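Transcriptional regulator, TetR family (Marinobacter aquaeolei, PDB 3NNR) probably binds DNA through an N-terminal helix-turn-helix, as TetR-family transcriptional regulators do. Local coordinates at residues I56-I70 with F83-F97. Numbering follows the deposited sequence.
With SO4 (sulfate ion), chain D.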
ATOM      1  N   ILE A  56     -21.667   3.943  -1.912  1.00 50.52           N
ATOM      2  CA  ILE A  56     -20.736   3.606  -2.982  1.00 49.83           C
ATOM      3  C   ILE A  56     -19.897   2.384  -2.556  1.00 52.01           C
ATOM      4  O   ILE A  56     -19.755   1.431  -3.329  1.00 53.07           O
ATOM      5  CB  ILE A  56     -19.802   4.764  -3.328  1.00 49.43           C
ATOM      6  CG1 ILE A  56     -20.571   5.913  -4.010  1.00 49.58           C
ATOM      7  CG2 ILE A  56     -18.687   4.276  -4.225  1.00 38.30           C
ATOM      8  CD1 ILE A  56     -19.722   7.236  -4.211  1.00 39.93           C
ATOM      9  N   PHE A  57     -19.349   2.422  -1.342  1.00 49.87           N
ATOM     10  CA  PHE A  57     -18.601   1.277  -0.817  1.00 50.44           C
ATOM     11  C   PHE A  57     -19.431  -0.015  -0.815  1.00 53.69           C
ATOM     12  O   PHE A  57     -18.937  -1.082  -1.200  1.00 55.86           O
ATOM     13  CB  PHE A  57     -18.079   1.516   0.598  1.00 49.71           C
ATOM     14  CG  PHE A  57     -17.603   0.264   1.253  1.00 46.35           C
ATOM     15  CD1 PHE A  57     -16.375  -0.281   0.898  1.00 53.94           C
ATOM     16  CD2 PHE A  57     -18.386  -0.401   2.161  1.00 49.83           C
ATOM     17  CE1 PHE A  57     -15.941  -1.459   1.456  1.00 45.47           C
ATOM     18  CE2 PHE A  57     -17.960  -1.590   2.718  1.00 57.25           C
ATOM     19  CZ  PHE A  57     -16.727  -2.111   2.363  1.00 48.25           C
ATOM     20  N   GLN A  58     -20.679   0.080  -0.369  1.00 55.34           N
ATOM     21  CA  GLN A  58     -21.567  -1.078  -0.373  1.00 56.57           C
ATOM     22  C   GLN A  58     -21.754  -1.692  -1.760  1.00 56.50           C
ATOM     23  O   GLN A  58     -22.014  -2.900  -1.828  1.00 59.75           O
ATOM     24  CB  GLN A  58     -22.927  -0.753   0.238  1.00 56.96           C
ATOM     25  CG  GLN A  58     -22.889  -0.592   1.733  1.00 61.57           C
ATOM     26  CD  GLN A  58     -24.241  -0.218   2.337  1.00 65.14           C
ATOM     27  OE1 GLN A  58     -25.000   0.605   1.797  1.00 66.75           O
ATOM     28  NE2 GLN A  58     -24.529  -0.804   3.476  1.00 60.12           N
ATOM     29  N   GLU A  59     -21.672  -0.877  -2.826  1.00 55.34           N
ATOM     30  CA  GLU A  59     -21.759  -1.388  -4.207  1.00 59.46           C
ATOM     31  C   GLU A  59     -20.444  -2.098  -4.572  1.00 57.52           C
ATOM     32  O   GLU A  59     -20.494  -3.116  -5.232  1.00 62.36           O
ATOM     33  CB  GLU A  59     -22.067  -0.317  -5.277  1.00 61.24           C
ATOM     34  CG  GLU A  59     -23.371   0.538  -5.128  1.00 71.23           C
ATOM     35  CD  GLU A  59     -24.693  -0.253  -5.114  1.00 93.26           C
ATOM     36  OE1 GLU A  59     -24.774  -1.332  -5.762  1.00101.28           O
ATOM     37  OE2 GLU A  59     -25.667   0.232  -4.462  1.00 96.47           O
ATOM     38  N   TYR A  60     -19.302  -1.543  -4.162  1.00 55.12           N
ATOM     39  CA  TYR A  60     -17.959  -2.130  -4.396  1.00 54.34           C
ATOM     40  C   TYR A  60     -17.855  -3.468  -3.666  1.00 54.83           C
ATOM     41  O   TYR A  60     -17.471  -4.465  -4.263  1.00 55.21           O
ATOM     42  CB  TYR A  60     -16.851  -1.166  -3.936  1.00 50.93           C
ATOM     43  CG  TYR A  60     -15.403  -1.670  -4.029  1.00 48.20           C
ATOM     44  CD1 TYR A  60     -14.805  -2.043  -5.252  1.00 56.78           C
ATOM     45  CD2 TYR A  60     -14.621  -1.746  -2.904  1.00 47.98           C
ATOM     46  CE1 TYR A  60     -13.445  -2.517  -5.307  1.00 47.31           C
ATOM     47  CE2 TYR A  60     -13.325  -2.194  -2.951  1.00 51.25           C
ATOM     48  CZ  TYR A  60     -12.727  -2.573  -4.140  1.00 50.97           C
ATOM     49  OH  TYR A  60     -11.401  -2.987  -4.040  1.00 70.62           O
ATOM     50  N   GLU A  61     -18.249  -3.468  -2.395  1.00 55.57           N
ATOM     51  CA  GLU A  61     -18.297  -4.662  -1.544  1.00 57.02           C
ATOM     52  C   GLU A  61     -19.117  -5.777  -2.219  1.00 61.37           C
ATOM     53  O   GLU A  61     -18.646  -6.909  -2.331  1.00 62.82           O
ATOM     54  CB  GLU A  61     -18.902  -4.286  -0.183  1.00 57.74           C
ATOM     55  CG  GLU A  61     -18.887  -5.368   0.888  1.00 62.69           C
ATOM     56  CD  GLU A  61     -19.648  -4.995   2.152  1.00 66.23           C
ATOM     57  OE1 GLU A  61     -20.714  -4.323   2.085  1.00 68.74           O
ATOM     58  OE2 GLU A  61     -19.190  -5.440   3.222  1.00 71.21           O
ATOM     59  N   LYS A  62     -20.323  -5.452  -2.692  1.00 63.30           N
ATOM     60  CA  LYS A  62     -21.177  -6.437  -3.396  1.00 65.81           C
ATOM     61  C   LYS A  62     -20.510  -6.980  -4.646  1.00 63.88           C
ATOM     62  O   LYS A  62     -20.631  -8.164  -4.943  1.00 67.63           O
ATOM     63  CB  LYS A  62     -22.542  -5.855  -3.798  1.00 68.64           C
ATOM     64  CG  LYS A  62     -23.573  -5.772  -2.675  1.00 83.96           C
ATOM     65  CD  LYS A  62     -24.853  -4.984  -3.103  1.00 91.73           C
ATOM     66  CE  LYS A  62     -25.708  -4.583  -1.877  1.00 99.68           C
ATOM     67  NZ  LYS A  62     -26.494  -3.323  -2.087  1.00100.50           N
ATOM     68  N   LEU A  63     -19.806  -6.111  -5.360  1.00 60.04           N
ATOM     69  CA  LEU A  63     -19.147  -6.470  -6.613  1.00 60.65           C
ATOM     70  C   LEU A  63     -18.012  -7.454  -6.367  1.00 58.13           C
ATOM     71  O   LEU A  63     -17.971  -8.518  -6.973  1.00 59.31           O
ATOM     72  CB  LEU A  63     -18.589  -5.219  -7.311  1.00 60.76           C
ATOM     73  CG  LEU A  63     -18.359  -5.309  -8.812  1.00 67.18           C
ATOM     74  CD1 LEU A  63     -19.734  -5.232  -9.475  1.00 62.29           C
ATOM     75  CD2 LEU A  63     -17.403  -4.210  -9.330  1.00 67.86           C
ATOM     76  N   VAL A  64     -17.128  -7.109  -5.437  1.00 55.51           N
ATOM     77  CA  VAL A  64     -15.961  -7.942  -5.122  1.00 55.33           C
ATOM     78  C   VAL A  64     -16.388  -9.297  -4.528  1.00 60.15           C
ATOM     79  O   VAL A  64     -15.861 -10.341  -4.944  1.00 64.35           O
ATOM     80  CB  VAL A  64     -14.978  -7.183  -4.242  1.00 55.65           C
ATOM     81  CG1 VAL A  64     -13.836  -8.072  -3.804  1.00 54.33           C
ATOM     82  CG2 VAL A  64     -14.478  -5.927  -5.000  1.00 42.30           C
ATOM     83  N   ASP A  65     -17.367  -9.290  -3.616  1.00 58.77           N
ATOM     84  CA  ASP A  65     -17.953 -10.533  -3.083  1.00 58.15           C
ATOM     85  C   ASP A  65     -18.502 -11.452  -4.178  1.00 59.27           C
ATOM     86  O   ASP A  65     -18.397 -12.672  -4.061  1.00 62.66           O
ATOM     87  CB  ASP A  65     -19.101 -10.233  -2.117  1.00 57.90           C
ATOM     88  CG  ASP A  65     -18.636  -9.765  -0.756  1.00 59.84           C
ATOM     89  OD1 ASP A  65     -17.425  -9.829  -0.389  1.00 58.95           O
ATOM     90  OD2 ASP A  65     -19.535  -9.337  -0.003  1.00 62.64           O
ATOM     91  N   TYR A  66     -19.110 -10.854  -5.202  1.00 55.76           N
ATOM     92  CA  TYR A  66     -19.675 -11.590  -6.339  1.00 58.17           C
ATOM     93  C   TYR A  66     -18.502 -12.171  -7.148  1.00 59.27           C
ATOM     94  O   TYR A  66     -18.523 -13.331  -7.461  1.00 61.24           O
ATOM     95  CB  TYR A  66     -20.597 -10.662  -7.187  1.00 57.15           C
ATOM     96  CG  TYR A  66     -21.595 -11.276  -8.165  1.00 57.10           C
ATOM     97  CD1 TYR A  66     -22.317 -12.437  -7.860  1.00 59.19           C
ATOM     98  CD2 TYR A  66     -21.937 -10.602  -9.348  1.00 58.81           C
ATOM     99  CE1 TYR A  66     -23.291 -12.962  -8.758  1.00 58.87           C
ATOM    100  CE2 TYR A  66     -22.911 -11.127 -10.260  1.00 59.15           C
ATOM    101  CZ  TYR A  66     -23.592 -12.305  -9.963  1.00 62.32           C
ATOM    102  OH  TYR A  66     -24.594 -12.810 -10.850  1.00 62.16           O
ATOM    103  N   TYR A  67     -17.463 -11.385  -7.432  1.00 58.01           N
ATOM    104  CA  TYR A  67     -16.316 -11.926  -8.152  1.00 59.15           C
ATOM    105  C   TYR A  67     -15.573 -13.009  -7.350  1.00 60.68           C
ATOM    106  O   TYR A  67     -15.159 -14.010  -7.924  1.00 60.80           O
ATOM    107  CB  TYR A  67     -15.314 -10.830  -8.554  1.00 57.55           C
ATOM    108  CG  TYR A  67     -15.817  -9.731  -9.478  1.00 50.00           C
ATOM    109  CD1 TYR A  67     -16.766  -9.976 -10.470  1.00 46.71           C
ATOM    110  CD2 TYR A  67     -15.252  -8.447  -9.418  1.00 53.23           C
ATOM    111  CE1 TYR A  67     -17.185  -8.962 -11.335  1.00 59.11           C
ATOM    112  CE2 TYR A  67     -15.659  -7.425 -10.284  1.00 49.71           C
ATOM    113  CZ  TYR A  67     -16.617  -7.687 -11.235  1.00 63.48           C
ATOM    114  OH  TYR A  67     -17.027  -6.687 -12.080  1.00 79.63           O
ATOM    115  N   LEU A  68     -15.423 -12.806  -6.037  1.00 61.83           N
ATOM    116  CA  LEU A  68     -14.707 -13.747  -5.141  1.00 61.88           C
ATOM    117  C   LEU A  68     -15.589 -14.778  -4.414  1.00 66.13           C
ATOM    118  O   LEU A  68     -15.277 -15.174  -3.264  1.00 67.08           O
ATOM    119  CB  LEU A  68     -13.893 -12.965  -4.134  1.00 56.40           C
ATOM    120  CG  LEU A  68     -12.896 -11.978  -4.722  1.00 59.70           C
ATOM    121  CD1 LEU A  68     -12.108 -11.310  -3.583  1.00 49.32           C
ATOM    122  CD2 LEU A  68     -11.963 -12.687  -5.725  1.00 55.20           C
ATOM    123  N   ASP A  69     -16.686 -15.177  -5.072  1.00 65.22           N
ATOM    124  CA  ASP A  69     -17.579 -16.216  -4.587  1.00 70.42           C
ATOM    125  C   ASP A  69     -17.003 -17.385  -5.360  1.00 72.83           C
ATOM    126  O   ASP A  69     -17.270 -17.540  -6.564  1.00 70.87           O
ATOM    127  CB  ASP A  69     -19.045 -15.933  -4.936  1.00 71.97           C
ATOM    128  CG  ASP A  69     -20.009 -16.967  -4.383  1.00 75.89           C
ATOM    129  OD1 ASP A  69     -19.592 -18.027  -3.861  1.00 81.29           O
ATOM    130  OD2 ASP A  69     -21.215 -16.694  -4.489  1.00 73.95           O
ATOM    131  N   ILE A  70     -16.160 -18.147  -4.657  1.00 75.46           N
ATOM    132  CA  ILE A  70     -15.417 -19.261  -5.231  1.00 76.79           C
ATOM    133  C   ILE A  70     -16.331 -20.478  -5.403  1.00 80.49           C
ATOM    134  O   ILE A  70     -16.983 -20.896  -4.430  1.00 80.35           O
ATOM    135  CB  ILE A  70     -14.188 -19.694  -4.358  1.00 76.67           C
ATOM    136  CG1 ILE A  70     -13.313 -18.504  -3.967  1.00 73.69           C
ATOM    137  CG2 ILE A  70     -13.342 -20.780  -5.077  1.00 78.61           C
ATOM    138  CD1 ILE A  70     -12.866 -17.643  -5.101  1.00 80.98           C
ATOM    139  N   PHE A  83      -9.065 -14.440 -14.023  1.00 66.49           N
ATOM    140  CA  PHE A  83     -10.310 -13.713 -13.822  1.00 64.47           C
ATOM    141  C   PHE A  83     -10.311 -13.055 -12.414  1.00 62.44           C
ATOM    142  O   PHE A  83     -10.515 -11.835 -12.286  1.00 61.97           O
ATOM    143  CB  PHE A  83     -11.542 -14.586 -14.029  1.00 67.28           C
ATOM    144  CG  PHE A  83     -12.710 -14.070 -13.279  1.00 69.39           C
ATOM    145  CD1 PHE A  83     -13.335 -12.903 -13.691  1.00 67.14           C
ATOM    146  CD2 PHE A  83     -13.105 -14.668 -12.079  1.00 67.79           C
ATOM    147  CE1 PHE A  83     -14.367 -12.357 -12.934  1.00 73.11           C
ATOM    148  CE2 PHE A  83     -14.142 -14.149 -11.337  1.00 67.72           C
ATOM    149  CZ  PHE A  83     -14.779 -12.986 -11.759  1.00 71.94           C
ATOM    150  N   TYR A  84     -10.059 -13.840 -11.366  1.00 61.08           N
ATOM    151  CA  TYR A  84     -10.026 -13.281 -10.009  1.00 57.10           C
ATOM    152  C   TYR A  84      -9.078 -12.080  -9.923  1.00 58.97           C
ATOM    153  O   TYR A  84      -9.429 -11.042  -9.326  1.00 59.30           O
ATOM    154  CB  TYR A  84      -9.620 -14.311  -8.930  1.00 58.22           C
ATOM    155  CG  TYR A  84     -10.507 -15.549  -8.809  1.00 57.74           C
ATOM    156  CD1 TYR A  84     -11.892 -15.446  -8.734  1.00 58.68           C
ATOM    157  CD2 TYR A  84      -9.950 -16.825  -8.711  1.00 60.53           C
ATOM    158  CE1 TYR A  84     -12.707 -16.584  -8.605  1.00 61.38           C
ATOM    159  CE2 TYR A  84     -10.767 -17.983  -8.603  1.00 63.32           C
ATOM    160  CZ  TYR A  84     -12.134 -17.853  -8.547  1.00 58.50           C
ATOM    161  OH  TYR A  84     -12.933 -18.974  -8.454  1.00 77.47           O
ATOM    162  N   LEU A  85      -7.893 -12.210 -10.525  1.00 59.15           N
ATOM    163  CA  LEU A  85      -6.894 -11.141 -10.494  1.00 57.25           C
ATOM    164  C   LEU A  85      -7.322  -9.937 -11.318  1.00 55.39           C
ATOM    165  O   LEU A  85      -7.368  -8.852 -10.805  1.00 54.76           O
ATOM    166  CB  LEU A  85      -5.506 -11.640 -10.939  1.00 58.65           C
ATOM    167  CG  LEU A  85      -4.775 -12.554  -9.972  1.00 60.90           C
ATOM    168  CD1 LEU A  85      -3.506 -13.062 -10.614  1.00 66.83           C
ATOM    169  CD2 LEU A  85      -4.470 -11.814  -8.690  1.00 59.73           C
ATOM    170  N   GLU A  86      -7.656 -10.139 -12.581  1.00 58.56           N
ATOM    171  CA  GLU A  86      -8.088  -9.015 -13.440  1.00 60.43           C
ATOM    172  C   GLU A  86      -9.292  -8.222 -12.910  1.00 59.05           C
ATOM    173  O   GLU A  86      -9.289  -6.990 -12.943  1.00 59.94           O
ATOM    174  CB  GLU A  86      -8.398  -9.486 -14.865  1.00 60.88           C
ATOM    175  CG  GLU A  86      -7.131  -9.778 -15.696  1.00 69.06           C
ATOM    176  CD  GLU A  86      -7.389  -9.956 -17.195  1.00 73.22           C
ATOM    177  OE1 GLU A  86      -8.403  -9.454 -17.728  1.00 84.73           O
ATOM    178  OE2 GLU A  86      -6.538 -10.570 -17.853  1.00 81.31           O
ATOM    179  N   SER A  87     -10.295  -8.949 -12.420  1.00 57.87           N
ATOM    180  CA  SER A  87     -11.546  -8.362 -11.958  1.00 54.56           C
ATOM    181  C   SER A  87     -11.362  -7.520 -10.714  1.00 51.05           C
ATOM    182  O   SER A  87     -11.967  -6.466 -10.604  1.00 49.89           O
ATOM    183  CB  SER A  87     -12.609  -9.459 -11.751  1.00 57.93           C
ATOM    184  OG  SER A  87     -12.301 -10.332 -10.679  1.00 55.01           O
ATOM    185  N   VAL A  88     -10.528  -7.995  -9.788  1.00 50.99           N
ATOM    186  CA  VAL A  88     -10.170  -7.246  -8.590  1.00 51.52           C
ATOM    187  C   VAL A  88      -9.360  -5.994  -9.005  1.00 51.43           C
ATOM    188  O   VAL A  88      -9.629  -4.928  -8.493  1.00 49.95           O
ATOM    189  CB  VAL A  88      -9.402  -8.120  -7.551  1.00 51.95           C
ATOM    190  CG1 VAL A  88      -8.896  -7.291  -6.426  1.00 47.47           C
ATOM    191  CG2 VAL A  88     -10.327  -9.195  -7.000  1.00 53.42           C
ATOM    192  N   PHE A  89      -8.397  -6.125  -9.926  1.00 54.15           N
ATOM    193  CA  PHE A  89      -7.647  -4.940 -10.400  1.00 55.48           C
ATOM    194  C   PHE A  89      -8.572  -3.923 -11.073  1.00 54.21           C
ATOM    195  O   PHE A  89      -8.438  -2.735 -10.805  1.00 52.09           O
ATOM    196  CB  PHE A  89      -6.431  -5.270 -11.286  1.00 55.99           C
ATOM    197  CG  PHE A  89      -5.169  -5.550 -10.510  1.00 50.36           C
ATOM    198  CD1 PHE A  89      -4.427  -4.502  -9.979  1.00 61.52           C
ATOM    199  CD2 PHE A  89      -4.703  -6.836 -10.325  1.00 53.93           C
ATOM    200  CE1 PHE A  89      -3.247  -4.751  -9.249  1.00 53.48           C
ATOM    201  CE2 PHE A  89      -3.533  -7.085  -9.619  1.00 54.82           C
ATOM    202  CZ  PHE A  89      -2.812  -6.047  -9.079  1.00 55.84           C
ATOM    203  N   ASP A  90      -9.501  -4.383 -11.907  1.00 55.21           N
ATOM    204  CA  ASP A  90     -10.512  -3.491 -12.513  1.00 57.61           C
ATOM    205  C   ASP A  90     -11.335  -2.791 -11.434  1.00 55.58           C
ATOM    206  O   ASP A  90     -11.638  -1.615 -11.568  1.00 58.41           O
ATOM    207  CB  ASP A  90     -11.482  -4.252 -13.412  1.00 60.31           C
ATOM    208  CG  ASP A  90     -12.505  -3.324 -14.089  1.00 71.94           C
ATOM    209  OD1 ASP A  90     -12.085  -2.625 -15.047  1.00 84.58           O
ATOM    210  OD2 ASP A  90     -13.706  -3.303 -13.667  1.00 69.67           O
ATOM    211  N   GLY A  91     -11.691  -3.512 -10.373  1.00 52.83           N
ATOM    212  CA  GLY A  91     -12.436  -2.924  -9.255  1.00 51.66           C
ATOM    213  C   GLY A  91     -11.664  -1.798  -8.588  1.00 51.68           C
ATOM    214  O   GLY A  91     -12.188  -0.701  -8.396  1.00 52.33           O
ATOM    215  N   LEU A  92     -10.410  -2.083  -8.246  1.00 50.88           N
ATOM    216  CA  LEU A  92      -9.522  -1.110  -7.648  1.00 52.24           C
ATOM    217  C   LEU A  92      -9.348   0.164  -8.513  1.00 53.67           C
ATOM    218  O   LEU A  92      -9.187   1.259  -7.960  1.00 52.18           O
ATOM    219  CB  LEU A  92      -8.162  -1.735  -7.321  1.00 53.77           C
ATOM    220  CG  LEU A  92      -8.120  -2.794  -6.204  1.00 52.12           C
ATOM    221  CD1 LEU A  92      -6.734  -3.435  -6.204  1.00 57.57           C
ATOM    222  CD2 LEU A  92      -8.392  -2.197  -4.851  1.00 57.06           C
ATOM    223  N   TRP A  93      -9.389   0.026  -9.841  1.00 52.53           N
ATOM    224  CA  TRP A  93      -9.356   1.201 -10.719  1.00 52.53           C
ATOM    225  C   TRP A  93     -10.684   1.941 -10.637  1.00 50.64           C
ATOM    226  O   TRP A  93     -10.705   3.168 -10.453  1.00 50.55           O
ATOM    227  CB  TRP A  93      -9.044   0.866 -12.203  1.00 50.90           C
ATOM    228  CG  TRP A  93      -9.182   2.073 -13.107  1.00 58.50           C
ATOM    229  CD1 TRP A  93     -10.266   2.415 -13.901  1.00 62.82           C
ATOM    230  CD2 TRP A  93      -8.229   3.126 -13.266  1.00 61.96           C
ATOM    231  NE1 TRP A  93     -10.019   3.611 -14.552  1.00 62.80           N
ATOM    232  CE2 TRP A  93      -8.778   4.066 -14.180  1.00 66.99           C
ATOM    233  CE3 TRP A  93      -6.972   3.372 -12.720  1.00 70.55           C
ATOM    234  CZ2 TRP A  93      -8.089   5.238 -14.564  1.00 79.77           C
ATOM    235  CZ3 TRP A  93      -6.275   4.546 -13.102  1.00 83.66           C
ATOM    236  CH2 TRP A  93      -6.846   5.460 -14.018  1.00 79.98           C
ATOM    237  N   SER A  94     -11.786   1.202 -10.774  1.00 51.61           N
ATOM    238  CA  SER A  94     -13.118   1.830 -10.856  1.00 52.16           C
ATOM    239  C   SER A  94     -13.523   2.571  -9.572  1.00 51.40           C
ATOM    240  O   SER A  94     -14.324   3.509  -9.633  1.00 55.09           O
ATOM    241  CB  SER A  94     -14.185   0.809 -11.298  1.00 54.07           C
ATOM    242  OG  SER A  94     -13.933   0.333 -12.619  1.00 55.32           O
ATOM    243  N   TYR A  95     -12.960   2.157  -8.436  1.00 47.69           N
ATOM    244  CA  TYR A  95     -13.246   2.743  -7.149  1.00 48.40           C
ATOM    245  C   TYR A  95     -11.947   3.310  -6.554  1.00 51.54           C
ATOM    246  O   TYR A  95     -11.789   3.377  -5.336  1.00 51.03           O
ATOM    247  CB  TYR A  95     -13.890   1.668  -6.260  1.00 48.94           C
ATOM    248  CG  TYR A  95     -15.282   1.295  -6.724  1.00 45.37           C
ATOM    249  CD1 TYR A  95     -15.470   0.435  -7.810  1.00 54.38           C
ATOM    250  CD2 TYR A  95     -16.428   1.802  -6.086  1.00 53.03           C
ATOM    251  CE1 TYR A  95     -16.745   0.093  -8.279  1.00 48.22           C
ATOM    252  CE2 TYR A  95     -17.746   1.453  -6.548  1.00 48.10           C
ATOM    253  CZ  TYR A  95     -17.890   0.589  -7.652  1.00 50.39           C
ATOM    254  OH  TYR A  95     -19.149   0.211  -8.161  1.00 51.65           O
ATOM    255  N   ARG A  96     -11.056   3.804  -7.424  1.00 52.23           N
ATOM    256  CA  ARG A  96      -9.730   4.289  -7.003  1.00 53.05           C
ATOM    257  C   ARG A  96      -9.749   5.342  -5.896  1.00 49.68           C
ATOM    258  O   ARG A  96      -8.782   5.414  -5.125  1.00 50.63           O
ATOM    259  CB  ARG A  96      -8.842   4.740  -8.208  1.00 50.03           C
ATOM    260  CG  ARG A  96      -9.130   6.130  -8.749  1.00 61.04           C
ATOM    261  CD  ARG A  96      -8.648   6.367 -10.200  1.00 50.68           C
ATOM    262  NE  ARG A  96      -9.671   5.834 -11.084  1.00 64.25           N
ATOM    263  CZ  ARG A  96     -10.356   6.493 -12.016  1.00 61.37           C
ATOM    264  NH1 ARG A  96     -10.090   7.754 -12.346  1.00 57.05           N
ATOM    265  NH2 ARG A  96     -11.287   5.832 -12.695  1.00 71.20           N
ATOM    266  N   PHE A  97     -10.815   6.137  -5.823  1.00 49.13           N
ATOM    267  CA  PHE A  97     -10.959   7.192  -4.780  1.00 50.81           C
ATOM    268  C   PHE A  97     -10.927   6.626  -3.350  1.00 50.13           C
ATOM    269  O   PHE A  97     -10.472   7.294  -2.424  1.00 54.57           O
ATOM    270  CB  PHE A  97     -12.267   8.004  -4.949  1.00 49.21           C
ATOM    271  CG  PHE A  97     -13.446   7.394  -4.234  1.00 50.75           C
ATOM    272  CD1 PHE A  97     -14.140   6.344  -4.785  1.00 55.59           C
ATOM    273  CD2 PHE A  97     -13.802   7.829  -2.940  1.00 52.17           C
ATOM    274  CE1 PHE A  97     -15.214   5.740  -4.100  1.00 49.53           C
ATOM    275  CE2 PHE A  97     -14.834   7.232  -2.247  1.00 53.09           C
ATOM    276  CZ  PHE A  97     -15.547   6.175  -2.825  1.00 55.36           C
TER
HETATM  277  S   SO4 D 232      -6.842   9.914 -11.897  1.00 92.65           S
HETATM  278  O1  SO4 D 232      -5.851   9.613 -12.935  1.00 92.94           O
HETATM  279  O2  SO4 D 232      -6.625  11.176 -11.141  1.00 85.81           O
HETATM  280  O3  SO4 D 232      -8.146  10.018 -12.582  1.00 79.13           O
HETATM  281  O4  SO4 D 232      -6.674   8.778 -10.996  1.00 81.39           O
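Y60 lies level with Y95, and Y67 with Y84, as the closest CA pairs where helices 56-67 and 83-94 pack antiparallel, their axes 10.2 Å apart at closest and at 172° between N-to-C directions. G91 sits at the middle of the interface, where the absence of a side chain lets the Y60 ring lie close to the backbone, CE1 3.8 Å from G91 O. The Y60 and Y95 side chains run alongside each other in opposing senses: CB of Y60 sits over the face of the Y95 ring, 3.9 Å from its centroid, while the two ring planes are tilted by 34°. With CG of Y60 anti to its backbone N (chi1 176°), the ring runs on past G91 toward L92. I56 CG2 reaches the edges of both Y95 and F97, 3.8 Å from Y95 CE2, beside helix 6-21, whose L15 touches Y95 and F97. Trimming Y95 to an alanine would probably leave Y60 CB and I56 CG2 facing a gap and weaken the link to that helix.

At the other end, Y67 takes S87 CB over one face, 3.9 Å from the ring centroid, and meets the edge of F83 in an offset edge-to-face pair, the rings perpendicular. Beyond the helix, I70 CD1 packs on Y84 CZ at 3.5 Å, and L68 CD2 touches both Y84 and V88.

The two helices of this C-terminal domain thus hold together by van der Waals, CH-pi and aromatic contacts, while polar groups look elsewhere: S87 OG to F83 O (2.8 Å) within its own helix, Y60 OH to an unidentified ligand.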